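Local atomic coordinates of modulator of the activity of Ets CG15085-PA (PDB entry 1SV0), a protein that binds the SAM domain of the Ets-family protein Yan (pokkuri) through its own SAM domain and probably derepresses transcription by depolymerizing Yan. Residues Met52-Tyr57 with Tyr69-Arg73. Sequence-based numbering, arbitrary orientation.
Sequences MSLDMY and YRDFR
Y69 is the centre of this contact, with Y57 and L54 as its main partners. M52 and S53 are extended, and S53 is the N-cap of helix 54-60. Residues 69-73 are helical throughout, within helix 65-80. The backbones come closest at L54 and Y69, whose CA atoms are 5.9 Å apart. Y69 takes chi1 t, and its ring lies against the start of helix 54-60. L54 CB sits over the ring face, 3.9 Å from the Y69 centroid, a CH-pi contact. L54 CD1 also packs on Y69 CB at 3.7 Å. Y57, with chi1 m, points toward helix 65-80. The edge of Y69 meets the Y57 face in an offset edge-to-face pair, with centroids 5.5 Å apart and planes at 76°. Y69 CB lies 4.0 Å from the Y57 centroid, a second CH-pi contact. Y57 OH reaches F72 CB at 3.7 Å. One water bridges the segments, 3.3 Å from L54 N, which donates to it, and 2.7 Å from Y69 OH. Y57 and F72 touch L49 of helix 46-51. M52 packs on V64 of the pokkuri chain. The contact joins short helix 54-60 to the long C-terminal helix, as expected in the helical bundle of a SAM domain.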
loop_
_atom_site.group_PDB
_atom_site.type_symbol
_atom_site.label_atom_id
_atom_site.label_comp_id
_atom_site.label_asym_id
_atom_site.label_seq_id
_atom_site.Cartn_x
_atom_site.Cartn_y
_atom_site.Cartn_z
ATOM N N MET C 52 1.162 5.350 -2.970
ATOM C CA MET C 52 -0.165 5.937 -3.162
ATOM C C MET C 52 -0.201 7.320 -3.801
ATOM O O MET C 52 0.462 8.256 -3.349
ATOM C CB MET C 52 -0.937 5.997 -1.840
ATOM C CG MET C 52 -1.279 4.646 -1.229
ATOM S SD MET C 52 -2.874 4.689 -0.359
ATOM C CE MET C 52 -2.671 6.115 0.659
ATOM N N SER C 53 -0.997 7.436 -4.857
ATOM C CA SER C 53 -1.164 8.700 -5.563
ATOM C C SER C 53 -2.239 9.477 -4.811
ATOM O O SER C 53 -2.979 8.892 -4.019
ATOM C CB SER C 53 -1.618 8.439 -6.998
ATOM O OG SER C 53 -2.843 7.723 -7.006
ATOM N N LEU C 54 -2.313 10.787 -5.040
ATOM C CA LEU C 54 -3.314 11.621 -4.376
ATOM C C LEU C 54 -4.689 11.007 -4.580
ATOM O O LEU C 54 -5.513 10.965 -3.668
ATOM C CB LEU C 54 -3.304 13.032 -4.959
ATOM C CG LEU C 54 -4.465 13.949 -4.567
ATOM C CD1 LEU C 54 -4.477 14.176 -3.057
ATOM C CD2 LEU C 54 -4.322 15.276 -5.309
ATOM N N ASP C 55 -4.910 10.524 -5.797
ATOM C CA ASP C 55 -6.162 9.902 -6.200
ATOM C C ASP C 55 -6.593 8.765 -5.272
ATOM O O ASP C 55 -7.782 8.581 -4.995
ATOM C CB ASP C 55 -6.000 9.360 -7.619
ATOM C CG ASP C 55 -7.318 9.076 -8.279
ATOM O OD1 ASP C 55 -8.131 8.332 -7.691
ATOM O OD2 ASP C 55 -7.539 9.603 -9.392
ATOM N N MET C 56 -5.621 7.992 -4.800
ATOM C CA MET C 56 -5.913 6.869 -3.925
ATOM C C MET C 56 -6.261 7.325 -2.511
ATOM O O MET C 56 -6.991 6.647 -1.797
ATOM C CB MET C 56 -4.726 5.911 -3.939
ATOM C CG MET C 56 -4.444 5.400 -5.354
ATOM S SD MET C 56 -2.848 4.621 -5.566
ATOM C CE MET C 56 -3.139 3.072 -4.754
ATOM N N TYR C 57 -5.750 8.487 -2.118
ATOM C CA TYR C 57 -6.048 9.046 -0.804
ATOM C C TYR C 57 -7.479 9.587 -0.827
ATOM O O TYR C 57 -8.283 9.287 0.055
ATOM C CB TYR C 57 -5.102 10.204 -0.473
ATOM C CG TYR C 57 -3.743 9.802 0.042
ATOM C CD1 TYR C 57 -2.691 9.527 -0.833
ATOM C CD2 TYR C 57 -3.492 9.745 1.413
ATOM C CE1 TYR C 57 -1.417 9.214 -0.358
ATOM C CE2 TYR C 57 -2.224 9.432 1.902
ATOM C CZ TYR C 57 -1.191 9.171 1.010
ATOM O OH TYR C 57 0.068 8.890 1.490
ATOM N N TYR C 69 -2.260 13.298 1.993
ATOM C CA TYR C 69 -1.287 13.134 0.914
ATOM C C TYR C 69 -0.176 14.160 1.069
ATOM O O TYR C 69 1.008 13.837 1.053
ATOM C CB TYR C 69 -1.964 13.345 -0.443
ATOM C CG TYR C 69 -1.005 13.327 -1.618
ATOM C CD1 TYR C 69 -0.500 12.126 -2.110
ATOM C CD2 TYR C 69 -0.586 14.515 -2.222
ATOM C CE1 TYR C 69 0.399 12.103 -3.182
ATOM C CE2 TYR C 69 0.315 14.505 -3.292
ATOM C CZ TYR C 69 0.801 13.295 -3.766
ATOM O OH TYR C 69 1.679 13.274 -4.824
ATOM N N ARG C 70 -0.584 15.410 1.221
ATOM C CA ARG C 70 0.345 16.519 1.365
ATOM C C ARG C 70 1.303 16.322 2.541
ATOM O O ARG C 70 2.515 16.470 2.389
ATOM C CB ARG C 70 -0.455 17.805 1.538
ATOM C CG ARG C 70 0.334 19.088 1.403
ATOM C CD ARG C 70 -0.633 20.265 1.318
ATOM N NE ARG C 70 -1.574 20.097 0.211
ATOM C CZ ARG C 70 -2.590 20.919 -0.043
ATOM N NH1 ARG C 70 -2.808 21.973 0.736
ATOM N NH2 ARG C 70 -3.385 20.690 -1.080
ATOM N N ASP C 71 0.752 15.984 3.704
ATOM C CA ASP C 71 1.550 15.778 4.908
ATOM C C ASP C 71 2.543 14.626 4.769
ATOM O O ASP C 71 3.696 14.741 5.199
ATOM C CB ASP C 71 0.623 15.534 6.107
ATOM C CG ASP C 71 1.363 15.534 7.431
ATOM O OD1 ASP C 71 1.817 14.454 7.875
ATOM O OD2 ASP C 71 1.492 16.624 8.030
ATOM N N PHE C 72 2.107 13.519 4.166
ATOM C CA PHE C 72 2.998 12.373 3.985
ATOM C C PHE C 72 4.171 12.730 3.066
ATOM O O PHE C 72 5.320 12.369 3.341
ATOM C CB PHE C 72 2.247 11.171 3.401
ATOM C CG PHE C 72 3.046 9.898 3.421
ATOM C CD1 PHE C 72 3.137 9.138 4.582
ATOM C CD2 PHE C 72 3.731 9.471 2.287
ATOM C CE1 PHE C 72 3.897 7.970 4.616
ATOM C CE2 PHE C 72 4.496 8.298 2.309
ATOM C CZ PHE C 72 4.579 7.549 3.471
ATOM N N ARG C 73 3.877 13.436 1.979
ATOM C CA ARG C 73 4.900 13.858 1.024
ATOM C C ARG C 73 5.962 14.743 1.679
ATOM O O ARG C 73 7.154 14.610 1.397
ATOM C CB ARG C 73 4.248 14.615 -0.141
ATOM C CG ARG C 73 4.159 13.814 -1.423
ATOM C CD ARG C 73 3.543 12.460 -1.182
ATOM N NE ARG C 73 3.646 11.598 -2.355
ATOM C CZ ARG C 73 4.790 11.207 -2.908
ATOM N NH1 ARG C 73 5.952 11.598 -2.401
ATOM N NH2 ARG C 73 4.772 10.419 -3.974
HETATM O O HOH W 1 0.295 11.932 -6.668
#